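Local coordinates for protein beta-lactamase (Klebsiella pneumoniae, PDB 6KBY) that probably hydrolyses beta-lactam antibiotics, as a class C beta-lactamase does, and here holds adenosine monophosphate in its pocket, at residues L72-A77 with R154-I159; I159-L164 with D276-Q281; T118-L123 with G266-G271; T293-A298 with W318-G323. One frame throughout, in Å; residues are numbered along the deposited sequence.

Read from the N terminus, the chain shows how one active-site cleft is assembled from distant parts of a sequence. Interaction 1 closes a loop of 76 residues and joins helix 72-86 to the start of helix 158-171 beside bound AMP. Within that span lies 118-123, whose partner in interaction 3 comes 142 residues later at 266-271, so interactions 1 and 3 cross. Interaction 2 opens at Ile159, where interaction 1 closes, and spans 111 residues to 276-281; it also crosses interaction 3. Interaction 4, between 293-298 and 318-323, follows with only 19 between. Interactions 2, 3 and 4 all reach one antiparallel sheet, with Glu280 and Asn320 paired on its neighbouring strands.

Interaction 1 of 4, residues L72-A77 with R154-I159. With AMP (adenosine monophosphate), chain B.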
loop_
_atom_site.group_PDB
_atom_site.type_symbol
_atom_site.label_atom_id
_atom_site.label_comp_id
_atom_site.label_asym_id
_atom_site.label_seq_id
_atom_site.Cartn_x
_atom_site.Cartn_y
_atom_site.Cartn_z
ATOM N N LEU A 72 2.267 -1.264 1.515
ATOM C CA LEU A 72 1.430 -1.351 0.326
ATOM C C LEU A 72 0.335 -2.370 0.559
ATOM O O LEU A 72 -0.753 -2.248 -0.010
ATOM C CB LEU A 72 2.238 -1.714 -0.917
ATOM C CG LEU A 72 3.309 -0.712 -1.339
ATOM C CD1 LEU A 72 3.828 -1.040 -2.726
ATOM C CD2 LEU A 72 2.747 0.686 -1.281
ATOM N N SER A 73 0.596 -3.339 1.450
ATOM C CA SER A 73 -0.387 -4.358 1.783
ATOM C C SER A 73 -1.676 -3.757 2.328
ATOM O O SER A 73 -2.744 -4.349 2.159
ATOM C CB SER A 73 0.201 -5.316 2.815
ATOM O OG SER A 73 1.430 -5.873 2.373
ATOM N N LYS A 74 -1.594 -2.602 2.995
ATOM C CA LYS A 74 -2.799 -2.001 3.554
ATOM C C LYS A 74 -3.808 -1.665 2.467
ATOM O O LYS A 74 -5.022 -1.694 2.711
ATOM C CB LYS A 74 -2.451 -0.739 4.343
ATOM C CG LYS A 74 -1.522 -0.976 5.524
ATOM C CD LYS A 74 -1.464 0.240 6.440
ATOM C CE LYS A 74 -0.837 -0.093 7.785
ATOM N NZ LYS A 74 0.528 -0.665 7.622
ATOM N N THR A 75 -3.331 -1.325 1.262
ATOM C CA THR A 75 -4.265 -0.996 0.192
ATOM C C THR A 75 -5.027 -2.226 -0.281
ATOM O O THR A 75 -6.135 -2.092 -0.805
ATOM C CB THR A 75 -3.568 -0.309 -0.995
ATOM O OG1 THR A 75 -2.707 -1.233 -1.682
ATOM C CG2 THR A 75 -2.780 0.913 -0.559
ATOM N N PHE A 76 -4.448 -3.421 -0.122
ATOM C CA PHE A 76 -5.174 -4.644 -0.450
ATOM C C PHE A 76 -6.262 -4.932 0.576
ATOM O O PHE A 76 -7.353 -5.380 0.215
ATOM C CB PHE A 76 -4.201 -5.817 -0.597
ATOM C CG PHE A 76 -3.269 -5.660 -1.765
ATOM C CD1 PHE A 76 -2.093 -4.939 -1.634
ATOM C CD2 PHE A 76 -3.599 -6.160 -3.014
ATOM C CE1 PHE A 76 -1.248 -4.752 -2.716
ATOM C CE2 PHE A 76 -2.754 -5.976 -4.103
ATOM C CZ PHE A 76 -1.580 -5.273 -3.949
ATOM N N ALA A 77 -5.985 -4.675 1.856
ATOM C CA ALA A 77 -7.029 -4.785 2.870
ATOM C C ALA A 77 -8.177 -3.831 2.562
ATOM O O ALA A 77 -9.353 -4.198 2.686
ATOM C CB ALA A 77 -6.448 -4.513 4.260
ATOM N N ARG A 154 -6.035 11.460 13.269
ATOM C CA ARG A 154 -5.442 10.423 12.442
ATOM C C ARG A 154 -4.189 9.903 13.130
ATOM O O ARG A 154 -3.269 10.677 13.422
ATOM C CB ARG A 154 -5.092 10.974 11.064
ATOM C CG ARG A 154 -4.542 9.917 10.113
ATOM C CD ARG A 154 -4.094 10.545 8.798
ATOM N NE ARG A 154 -3.640 9.577 7.800
ATOM C CZ ARG A 154 -2.394 9.118 7.693
ATOM N NH1 ARG A 154 -1.454 9.517 8.540
ATOM N NH2 ARG A 154 -2.089 8.248 6.736
ATOM N N VAL A 155 -4.164 8.599 13.380
ATOM C CA VAL A 155 -3.003 7.887 13.892
ATOM C C VAL A 155 -2.833 6.688 12.970
ATOM O O VAL A 155 -3.626 5.745 13.016
ATOM C CB VAL A 155 -3.181 7.437 15.350
ATOM C CG1 VAL A 155 -1.984 6.617 15.795
ATOM C CG2 VAL A 155 -3.397 8.645 16.264
ATOM N N TYR A 156 -1.836 6.742 12.101
ATOM C CA TYR A 156 -1.567 5.627 11.203
ATOM C C TYR A 156 -1.395 4.356 12.030
ATOM O O TYR A 156 -0.672 4.351 13.033
ATOM C CB TYR A 156 -0.292 5.964 10.431
ATOM C CG TYR A 156 0.087 4.999 9.348
ATOM C CD1 TYR A 156 -0.520 5.039 8.105
ATOM C CD2 TYR A 156 1.113 4.089 9.545
ATOM C CE1 TYR A 156 -0.146 4.169 7.102
ATOM C CE2 TYR A 156 1.491 3.211 8.546
ATOM C CZ TYR A 156 0.845 3.254 7.328
ATOM O OH TYR A 156 1.210 2.392 6.316
ATOM N N SER A 157 -2.085 3.280 11.645
ATOM C CA SER A 157 -2.192 2.131 12.541
ATOM C C SER A 157 -2.170 0.803 11.803
ATOM O O SER A 157 -3.047 0.530 10.974
ATOM C CB SER A 157 -3.462 2.218 13.387
ATOM O OG SER A 157 -3.583 1.074 14.226
ATOM N N ASN A 158 -1.210 -0.052 12.170
ATOM C CA ASN A 158 -1.257 -1.434 11.706
ATOM C C ASN A 158 -2.428 -2.187 12.317
ATOM O O ASN A 158 -3.003 -3.070 11.669
ATOM C CB ASN A 158 0.056 -2.138 12.030
ATOM C CG ASN A 158 1.204 -1.546 11.259
ATOM O OD1 ASN A 158 1.242 -1.638 10.043
ATOM N ND2 ASN A 158 2.095 -0.841 11.950
ATOM N N ILE A 159 -2.787 -1.867 13.560
ATOM C CA ILE A 159 -3.865 -2.586 14.234
ATOM C C ILE A 159 -5.198 -2.292 13.566
ATOM O O ILE A 159 -5.977 -3.202 13.266
ATOM C CB ILE A 159 -3.918 -2.237 15.732
ATOM C CG1 ILE A 159 -2.543 -2.329 16.397
ATOM C CG2 ILE A 159 -4.927 -3.143 16.434
ATOM C CD1 ILE A 159 -2.556 -1.919 17.872
HETATM P P AMP B . 4.157 0.357 6.545
HETATM O O1P AMP B . 5.197 -0.201 5.624
HETATM O O2P AMP B . 4.067 1.851 6.707
HETATM O "O5'" AMP B . 4.261 -0.340 7.968
HETATM C "C5'" AMP B . 4.369 -1.752 8.069
HETATM C "C4'" AMP B . 5.745 -2.178 8.511
HETATM O "O4'" AMP B . 5.960 -1.794 9.896
HETATM C "C3'" AMP B . 5.998 -3.680 8.493
HETATM O "O3'" AMP B . 6.352 -4.168 7.213
HETATM C "C2'" AMP B . 7.079 -3.856 9.548
HETATM O "O2'" AMP B . 8.350 -3.478 9.036
HETATM C "C1'" AMP B . 6.648 -2.819 10.583
HETATM N N9 AMP B . 5.727 -3.396 11.581
HETATM C C8 AMP B . 4.415 -3.095 11.713
HETATM N N7 AMP B . 3.851 -3.797 12.731
HETATM C C5 AMP B . 4.820 -4.570 13.263
HETATM C C6 AMP B . 4.905 -5.552 14.365
HETATM N N6 AMP B . 3.817 -5.857 15.109
HETATM N N1 AMP B . 6.104 -6.139 14.596
HETATM C C2 AMP B . 7.193 -5.845 13.858
HETATM N N3 AMP B . 7.186 -4.959 12.842
HETATM C C4 AMP B . 6.051 -4.301 12.504
#
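Three groups surround the amine end of Lys74. NZ gives a short hydrogen bond of 2.7 Å to Asn158 OD1, and it also reaches Tyr156 OH in a weak bond of 3.4 Å. Ser71, the site of covalent AMP attachment, supplies the third oxygen, its OG. The lysine chain rises almost fully extended from helix 72-86 and then bends at its last torsion (chi4 57°), which swings NZ to the amide of Asn158. NZ approaches that oxygen from outside the carbonyl plane, tilted from it by 31°, and the two side chains meet at roughly a right angle. Tyr156 lies against the lysine stem instead: its OH comes to 3.4 Å from Lys74 CD, while the stem slants past the ring.

The AMP phosphate lies beside this group, with O2P 2.9 Å from Tyr156 OH. That hydroxyl is also bonded to Lys321, so it stands between two lysines and an anionic group. Asn158 is steadied by a bond from ND2 to Leu125 O, and the same nitrogen lies 3.2 Å from AMP C8. Ser71 and Lys74 fit an SxxK element, and Tyr156 and Asn158 a YxN element, as in other class C enzymes. Chemically, the amide helps place the amine, together with Ser71 OG, and this network of donors and acceptors is consistent with a pocket able to hold an anionic group next to the reactive serine.

Interaction 2 of 4, residues I159-L164 with D276-Q281; sequences IGTGLL and DLMWEQ
In Met278 CG lies anti to the carbonyl carbon (chi1 -67°) and the chain bends at chi2 (-66°), while the wide chi3 carries CE out to Thr161 and Leu164 of helix 158-171. There CE packs 3.3 Å from Thr161 OG1, with Met278 SD 3.7 Å from the same atom. The threonine methyl and CB complete this patch, CB lying 4.0 Å from CE. Leu164, one helical turn on, sends its CG anti to the backbone N (chi1 178°), and its CD2 then meets the methionine almost end to end, 4.1 Å from CE. The methionine thus slants across Thr161 but points at Leu164.

The polar partner of Thr161 OG1 is Ser157 O, at the N-cap of its helix. Its position also brings Thr161 against Lys74, while His119 packs on both Thr161 and Met278. On the other side the chain reverses: Met278 has positive phi and backbone angles near those of a classic gamma turn, with a weak bond from Trp279 N to Leu277 O. Asp276 N bonds to Trp279 O at 2.9 Å and closes the tight connection between strands 273-275 and 280-283. The contact is an example of a hairpin turn that buries its tip residue, Met278, against a helix, here joining the sheet to helix 158-171 close to the active site of the class C beta-lactamase fold.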
loop_
_atom_site.group_PDB
_atom_site.type_symbol
_atom_site.label_atom_id
_atom_site.label_comp_id
_atom_site.label_asym_id
_atom_site.label_seq_id
_atom_site.Cartn_x
_atom_site.Cartn_y
_atom_site.Cartn_z
ATOM N N ILE A 159 -2.787 -1.867 13.560
ATOM C CA ILE A 159 -3.865 -2.586 14.234
ATOM C C ILE A 159 -5.198 -2.292 13.566
ATOM O O ILE A 159 -5.977 -3.202 13.266
ATOM C CB ILE A 159 -3.918 -2.237 15.732
ATOM C CG1 ILE A 159 -2.543 -2.329 16.397
ATOM C CG2 ILE A 159 -4.927 -3.143 16.434
ATOM C CD1 ILE A 159 -2.556 -1.919 17.872
ATOM N N GLY A 160 -5.494 -1.009 13.351
ATOM C CA GLY A 160 -6.737 -0.657 12.681
ATOM C C GLY A 160 -6.853 -1.286 11.304
ATOM O O GLY A 160 -7.916 -1.789 10.929
ATOM N N THR A 161 -5.752 -1.298 10.546
ATOM C CA THR A 161 -5.766 -1.952 9.241
ATOM C C THR A 161 -6.052 -3.436 9.386
ATOM O O THR A 161 -6.774 -4.023 8.570
ATOM C CB THR A 161 -4.431 -1.754 8.523
ATOM O OG1 THR A 161 -4.071 -0.370 8.527
ATOM C CG2 THR A 161 -4.529 -2.246 7.094
ATOM N N GLY A 162 -5.485 -4.057 10.420
ATOM C CA GLY A 162 -5.792 -5.447 10.694
ATOM C C GLY A 162 -7.276 -5.683 10.878
ATOM O O GLY A 162 -7.842 -6.623 10.314
ATOM N N LEU A 163 -7.931 -4.825 11.670
ATOM C CA LEU A 163 -9.370 -4.961 11.871
ATOM C C LEU A 163 -10.135 -4.759 10.575
ATOM O O LEU A 163 -11.112 -5.467 10.317
ATOM C CB LEU A 163 -9.861 -3.973 12.928
ATOM C CG LEU A 163 -9.371 -4.265 14.344
ATOM C CD1 LEU A 163 -9.883 -3.220 15.327
ATOM C CD2 LEU A 163 -9.770 -5.670 14.790
ATOM N N LEU A 164 -9.724 -3.785 9.759
ATOM C CA LEU A 164 -10.392 -3.555 8.483
ATOM C C LEU A 164 -10.410 -4.822 7.637
ATOM O O LEU A 164 -11.460 -5.234 7.125
ATOM C CB LEU A 164 -9.699 -2.421 7.726
ATOM C CG LEU A 164 -10.269 -2.089 6.348
ATOM C CD1 LEU A 164 -11.615 -1.384 6.490
ATOM C CD2 LEU A 164 -9.271 -1.252 5.548
ATOM N N ASP A 276 -7.995 8.520 1.883
ATOM C CA ASP A 276 -8.985 7.659 1.251
ATOM C C ASP A 276 -9.089 6.365 2.066
ATOM O O ASP A 276 -8.715 6.337 3.241
ATOM C CB ASP A 276 -8.603 7.374 -0.207
ATOM C CG ASP A 276 -8.328 8.626 -1.044
ATOM O OD1 ASP A 276 -8.691 9.769 -0.689
ATOM O OD2 ASP A 276 -7.705 8.412 -2.120
ATOM N N LEU A 277 -9.579 5.280 1.469
ATOM C CA LEU A 277 -9.596 3.992 2.161
ATOM C C LEU A 277 -8.199 3.412 1.966
ATOM O O LEU A 277 -7.874 2.813 0.931
ATOM C CB LEU A 277 -10.690 3.076 1.622
ATOM C CG LEU A 277 -11.215 2.079 2.661
ATOM C CD1 LEU A 277 -11.996 2.785 3.766
ATOM C CD2 LEU A 277 -12.066 0.995 2.013
ATOM N N MET A 278 -7.347 3.650 2.971
ATOM C CA MET A 278 -5.917 3.328 2.984
ATOM C C MET A 278 -5.064 4.125 1.995
ATOM O O MET A 278 -4.012 4.638 2.390
ATOM C CB MET A 278 -5.652 1.820 2.915
ATOM C CG MET A 278 -6.128 1.097 4.169
ATOM S SD MET A 278 -5.166 1.581 5.611
ATOM C CE MET A 278 -6.366 1.346 6.923
ATOM N N TRP A 279 -5.471 4.247 0.728
ATOM C CA TRP A 279 -4.763 5.149 -0.176
ATOM C C TRP A 279 -4.781 6.567 0.384
ATOM O O TRP A 279 -5.695 6.955 1.118
ATOM C CB TRP A 279 -5.404 5.159 -1.566
ATOM C CG TRP A 279 -5.248 3.899 -2.331
ATOM C CD1 TRP A 279 -6.219 2.984 -2.598
ATOM C CD2 TRP A 279 -4.054 3.418 -2.957
ATOM N NE1 TRP A 279 -5.705 1.957 -3.347
ATOM C CE2 TRP A 279 -4.377 2.201 -3.583
ATOM C CE3 TRP A 279 -2.740 3.896 -3.048
ATOM C CZ2 TRP A 279 -3.435 1.456 -4.293
ATOM C CZ3 TRP A 279 -1.805 3.155 -3.757
ATOM C CH2 TRP A 279 -2.156 1.946 -4.361
ATOM N N GLU A 280 -3.759 7.341 0.021
ATOM C CA GLU A 280 -3.633 8.738 0.397
ATOM C C GLU A 280 -3.447 9.541 -0.879
ATOM O O GLU A 280 -2.786 9.075 -1.813
ATOM C CB GLU A 280 -2.415 8.923 1.309
ATOM C CG GLU A 280 -2.486 8.059 2.561
ATOM C CD GLU A 280 -1.142 7.869 3.244
ATOM O OE1 GLU A 280 -0.153 8.522 2.836
ATOM O OE2 GLU A 280 -1.073 7.050 4.190
ATOM N N GLN A 281 -4.008 10.746 -0.932
ATOM C CA GLN A 281 -3.908 11.518 -2.161
ATOM C C GLN A 281 -3.719 12.994 -1.861
ATOM O O GLN A 281 -4.009 13.481 -0.763
ATOM C CB GLN A 281 -5.120 11.312 -3.074
ATOM C CG GLN A 281 -6.375 11.972 -2.561
ATOM C CD GLN A 281 -7.604 11.599 -3.372
ATOM O OE1 GLN A 281 -7.735 10.468 -3.835
ATOM N NE2 GLN A 281 -8.517 12.553 -3.538
#

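Interaction 3 of 4, residues T118-L123 with G266-G271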
loop_
_atom_site.group_PDB
_atom_site.type_symbol
_atom_site.label_atom_id
_atom_site.label_comp_id
_atom_site.label_asym_id
_atom_site.label_seq_id
_atom_site.Cartn_x
_atom_site.Cartn_y
_atom_site.Cartn_z
ATOM N N THR A 118 -9.414 4.427 7.708
ATOM C CA THR A 118 -8.872 5.751 7.442
ATOM C C THR A 118 -7.893 6.187 8.523
ATOM O O THR A 118 -7.525 7.363 8.565
ATOM C CB THR A 118 -10.002 6.785 7.324
ATOM O OG1 THR A 118 -10.773 6.779 8.527
ATOM C CG2 THR A 118 -10.909 6.492 6.121
ATOM N N HIS A 119 -7.481 5.273 9.405
ATOM C CA HIS A 119 -6.551 5.575 10.494
ATOM C C HIS A 119 -7.118 6.587 11.479
ATOM O O HIS A 119 -6.363 7.315 12.126
ATOM C CB HIS A 119 -5.180 6.032 9.995
ATOM C CG HIS A 119 -4.553 5.096 9.023
ATOM N ND1 HIS A 119 -4.218 3.797 9.341
ATOM C CD2 HIS A 119 -4.187 5.285 7.732
ATOM C CE1 HIS A 119 -3.676 3.225 8.277
ATOM N NE2 HIS A 119 -3.645 4.105 7.289
ATOM N N THR A 120 -8.439 6.627 11.636
ATOM C CA THR A 120 -9.049 7.570 12.565
ATOM C C THR A 120 -9.688 6.902 13.781
ATOM O O THR A 120 -10.435 7.559 14.514
ATOM C CB THR A 120 -10.036 8.506 11.852
ATOM O OG1 THR A 120 -11.049 7.742 11.177
ATOM C CG2 THR A 120 -9.309 9.408 10.856
ATOM N N SER A 121 -9.392 5.625 14.040
ATOM C CA SER A 121 -9.901 5.022 15.270
ATOM C C SER A 121 -9.165 5.520 16.503
ATOM O O SER A 121 -9.757 5.590 17.585
ATOM C CB SER A 121 -9.845 3.492 15.227
ATOM O OG SER A 121 -8.514 3.003 15.345
ATOM N N GLY A 122 -7.879 5.843 16.373
ATOM C CA GLY A 122 -7.037 6.122 17.516
ATOM C C GLY A 122 -6.209 4.951 18.003
ATOM O O GLY A 122 -5.423 5.121 18.944
ATOM N N LEU A 123 -6.392 3.763 17.438
ATOM C CA LEU A 123 -5.493 2.657 17.737
ATOM C C LEU A 123 -4.061 3.048 17.394
ATOM O O LEU A 123 -3.809 3.754 16.412
ATOM C CB LEU A 123 -5.892 1.417 16.938
ATOM C CG LEU A 123 -7.094 0.648 17.489
ATOM C CD1 LEU A 123 -7.677 -0.243 16.409
ATOM C CD2 LEU A 123 -6.689 -0.173 18.710
ATOM N N GLY A 266 -12.425 10.064 -0.929
ATOM C CA GLY A 266 -11.781 10.873 0.094
ATOM C C GLY A 266 -12.669 11.080 1.302
ATOM O O GLY A 266 -13.781 11.610 1.188
ATOM N N TYR A 267 -12.191 10.667 2.475
ATOM C CA TYR A 267 -13.007 10.644 3.682
ATOM C C TYR A 267 -12.571 11.629 4.753
ATOM O O TYR A 267 -13.420 12.091 5.526
ATOM C CB TYR A 267 -13.019 9.236 4.285
ATOM C CG TYR A 267 -13.707 8.208 3.425
ATOM C CD1 TYR A 267 -15.075 8.266 3.214
ATOM C CD2 TYR A 267 -12.992 7.176 2.825
ATOM C CE1 TYR A 267 -15.715 7.326 2.439
ATOM C CE2 TYR A 267 -13.626 6.223 2.046
ATOM C CZ TYR A 267 -14.989 6.306 1.855
ATOM O OH TYR A 267 -15.660 5.372 1.094
ATOM N N PHE A 268 -11.281 11.941 4.846
ATOM C CA PHE A 268 -10.789 12.887 5.833
ATOM C C PHE A 268 -9.675 13.709 5.213
ATOM O O PHE A 268 -8.920 13.224 4.366
ATOM C CB PHE A 268 -10.206 12.202 7.083
ATOM C CG PHE A 268 -11.231 11.528 7.951
ATOM C CD1 PHE A 268 -11.609 10.224 7.698
ATOM C CD2 PHE A 268 -11.810 12.197 9.025
ATOM C CE1 PHE A 268 -12.559 9.603 8.487
ATOM C CE2 PHE A 268 -12.748 11.567 9.828
ATOM C CZ PHE A 268 -13.125 10.280 9.555
ATOM N N LYS A 269 -9.564 14.950 5.662
ATOM C CA LYS A 269 -8.386 15.760 5.406
ATOM C C LYS A 269 -7.528 15.758 6.658
ATOM O O LYS A 269 -8.043 15.843 7.775
ATOM C CB LYS A 269 -8.775 17.203 5.081
ATOM C CG LYS A 269 -9.325 17.383 3.687
ATOM C CD LYS A 269 -9.438 18.857 3.353
ATOM C CE LYS A 269 -8.281 19.277 2.473
ATOM N NZ LYS A 269 -8.739 20.078 1.306
ATOM N N SER A 270 -6.220 15.650 6.472
ATOM C CA SER A 270 -5.297 15.733 7.595
ATOM C C SER A 270 -3.985 16.272 7.058
ATOM O O SER A 270 -3.408 15.684 6.136
ATOM C CB SER A 270 -5.095 14.355 8.226
ATOM O OG SER A 270 -4.428 14.457 9.471
ATOM N N GLY A 271 -3.527 17.391 7.609
ATOM C CA GLY A 271 -2.321 18.004 7.080
ATOM C C GLY A 271 -2.499 18.302 5.608
ATOM O O GLY A 271 -3.504 18.882 5.187
#
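Thr120 and Phe268 approach from opposite directions, and the methyl of the threonine comes down on the flat of the ring. CG2 stands 3.9 Å from the ring centroid and only 4° off the normal, a clear CH-pi contact over the face. Thr118 reaches the same ring at about a right angle to the phenylalanine side chain, its OG1 lying 3.3 Å from CE1. The two threonines share the ring: Thr120 lays its methyl over the centre and brings its OG1 to 3.6 Å from Phe268 CE1 as well, while Thr118 meets it with CB and with an oxygen set obliquely beside the CD1-CE1 bond. In both, OG1 sits between the backbone N and the carbonyl carbon (chi1 58° in Thr118), which leaves CG2 anti to the carbonyl carbon. For Thr118 that methyl faces Tyr267, 3.9 Å from its CB, again with the side chains roughly perpendicular.

The hydroxyls are satisfied by neighbours of the preceding helix: Thr118 OG1 bonds to Leu114 O, and Thr120 OG1 to Asn115 ND2. They also lie close to each other, 2.8 Å between Thr118 OG1 and Thr120 OG1. Ala304 of strand 302-311 touches both Thr120 and Phe268.

That Tyr267 and Phe268, neighbours in sequence, both turn toward the 118-123 loop, Tyr267 onto Thr118 and Phe268 onto both threonines, follows from the strand itself: both face Gln275 of the adjoining strand, the signature of a classic beta bulge, by which strand 266-270 of the antiparallel sheet meets the loop after helix 113-117.

Interaction 4 of 4, residues T293-A298 with W318-G323; sequences TGNDMA and WINKTG
Asn295, in the segment that follows helix 288-294, faces Thr322 on the extended strand 317-325 across a CA separation of 7.8 Å, where Asn320 and Thr322, alternate residues, turn their side chains to the same side. Lys321, Thr322 and Gly323 form the KTG element familiar in serine beta-lactamases; the contact therefore includes the KTG strand, with Asn320 and Thr322 facing the 293-298 segment.

The direct link is a side-chain pair: Asn295 ND2 donates to Asn320 OD1 at 3.0 Å, nearly straight at 164°. The acceptor lies close to the plane of the Asn295 amide, but the two amides are turned 78° apart. Asn320 OD1 is also bonded to Tyr331 OH, and Asn295 ND2 to Leu291 O of helix 288-294, so each end of the bond has a second partner. Beside it, Asn295 OD1 rests against the Thr322 methyl, CG2, at 3.5 Å.

Three waters widen the joint. One sits 2.9 Å from Asn320 ND2, whose proton it accepts, and donates to Gly294 O. Another links Asn295 OD1 with Thr322 N, accepting from that nitrogen at 3.1 Å. On the strand's other side Lys321 NZ bends back to Thr322 O, and bonds to Tyr156 OH. The third water stands by Asn295 OD1 and lies 2.7 Å from Thr322 OG1.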
loop_
_atom_site.group_PDB
_atom_site.type_symbol
_atom_site.label_atom_id
_atom_site.label_comp_id
_atom_site.label_asym_id
_atom_site.label_seq_id
_atom_site.Cartn_x
_atom_site.Cartn_y
_atom_site.Cartn_z
ATOM N N THR A 293 5.814 16.488 2.801
ATOM C CA THR A 293 5.116 16.646 4.074
ATOM C C THR A 293 4.028 15.596 4.230
ATOM O O THR A 293 3.898 14.971 5.290
ATOM C CB THR A 293 4.515 18.048 4.160
ATOM O OG1 THR A 293 5.565 19.024 4.077
ATOM C CG2 THR A 293 3.741 18.234 5.464
ATOM N N GLY A 294 3.249 15.382 3.174
ATOM C CA GLY A 294 2.180 14.401 3.200
ATOM C C GLY A 294 2.647 12.969 3.330
ATOM O O GLY A 294 1.827 12.095 3.630
ATOM N N ASN A 295 3.934 12.711 3.105
ATOM C CA ASN A 295 4.530 11.395 3.290
ATOM C C ASN A 295 5.401 11.325 4.539
ATOM O O ASN A 295 6.265 10.452 4.654
ATOM C CB ASN A 295 5.280 10.959 2.034
ATOM C CG ASN A 295 4.347 10.373 1.003
ATOM O OD1 ASN A 295 3.967 9.204 1.105
ATOM N ND2 ASN A 295 3.931 11.184 0.034
ATOM N N ASP A 296 5.188 12.234 5.477
ATOM C CA ASP A 296 5.856 12.241 6.770
ATOM C C ASP A 296 4.815 12.270 7.882
ATOM O O ASP A 296 4.808 13.148 8.745
ATOM C CB ASP A 296 6.818 13.421 6.840
ATOM C CG ASP A 296 7.681 13.406 8.091
ATOM O OD1 ASP A 296 7.841 12.332 8.700
ATOM O OD2 ASP A 296 8.200 14.483 8.459
ATOM N N MET A 297 3.882 11.314 7.833
ATOM C CA MET A 297 2.755 11.247 8.759
ATOM C C MET A 297 2.627 9.866 9.390
ATOM O O MET A 297 1.545 9.504 9.868
ATOM C CB MET A 297 1.442 11.625 8.067
ATOM C CG MET A 297 1.462 12.987 7.397
ATOM S SD MET A 297 -0.107 13.394 6.623
ATOM C CE MET A 297 -1.100 13.759 8.075
ATOM N N ALA A 298 3.713 9.094 9.409
ATOM C CA ALA A 298 3.628 7.673 9.723
ATOM C C ALA A 298 3.532 7.381 11.211
ATOM O O ALA A 298 2.991 6.336 11.587
ATOM C CB ALA A 298 4.851 6.944 9.169
ATOM N N TRP A 318 -2.909 13.060 -7.196
ATOM C CA TRP A 318 -1.756 12.181 -7.045
ATOM C C TRP A 318 -2.099 11.217 -5.916
ATOM O O TRP A 318 -2.242 11.632 -4.760
ATOM C CB TRP A 318 -0.543 13.036 -6.679
ATOM C CG TRP A 318 0.733 12.303 -6.403
ATOM C CD1 TRP A 318 1.039 11.553 -5.302
ATOM C CD2 TRP A 318 1.900 12.297 -7.229
ATOM N NE1 TRP A 318 2.322 11.059 -5.409
ATOM C CE2 TRP A 318 2.872 11.508 -6.581
ATOM C CE3 TRP A 318 2.218 12.879 -8.459
ATOM C CZ2 TRP A 318 4.139 11.285 -7.126
ATOM C CZ3 TRP A 318 3.477 12.658 -8.997
ATOM C CH2 TRP A 318 4.419 11.866 -8.330
ATOM N N ILE A 319 -2.285 9.947 -6.256
ATOM C CA ILE A 319 -2.634 8.908 -5.291
ATOM C C ILE A 319 -1.378 8.103 -5.004
ATOM O O ILE A 319 -0.621 7.767 -5.926
ATOM C CB ILE A 319 -3.753 8.006 -5.850
ATOM C CG1 ILE A 319 -4.953 8.850 -6.291
ATOM C CG2 ILE A 319 -4.155 6.959 -4.809
ATOM C CD1 ILE A 319 -6.096 8.040 -6.876
ATOM N N ASN A 320 -1.128 7.804 -3.729
ATOM C CA ASN A 320 0.142 7.170 -3.405
ATOM C C ASN A 320 0.072 6.367 -2.116
ATOM O O ASN A 320 -0.848 6.521 -1.307
ATOM C CB ASN A 320 1.326 8.158 -3.434
ATOM C CG ASN A 320 1.391 9.151 -2.250
ATOM O OD1 ASN A 320 2.408 9.840 -2.133
ATOM N ND2 ASN A 320 0.359 9.246 -1.409
ATOM N N LYS A 321 1.074 5.500 -1.947
ATOM C CA LYS A 321 1.255 4.776 -0.697
ATOM C C LYS A 321 2.701 4.315 -0.588
ATOM O O LYS A 321 3.264 3.776 -1.546
ATOM C CB LYS A 321 0.324 3.562 -0.616
ATOM C CG LYS A 321 0.358 2.858 0.745
ATOM C CD LYS A 321 -0.342 3.667 1.841
ATOM C CE LYS A 321 -0.097 3.086 3.229
ATOM N NZ LYS A 321 1.272 3.375 3.721
ATOM N N THR A 322 3.288 4.513 0.589
ATOM C CA THR A 322 4.589 3.964 0.932
ATOM C C THR A 322 4.434 2.606 1.613
ATOM O O THR A 322 3.406 2.297 2.225
ATOM C CB THR A 322 5.325 4.900 1.892
ATOM O OG1 THR A 322 4.467 5.197 2.999
ATOM C CG2 THR A 322 5.746 6.199 1.199
ATOM N N GLY A 323 5.497 1.811 1.541
ATOM C CA GLY A 323 5.538 0.585 2.311
ATOM C C GLY A 323 6.959 0.168 2.616
ATOM O O GLY A 323 7.849 0.327 1.773
HETATM O O HOH W 1 0.562 10.628 1.188
HETATM O O HOH W 2 1.989 7.175 1.462
HETATM O O HOH W 3 4.208 7.848 3.615
#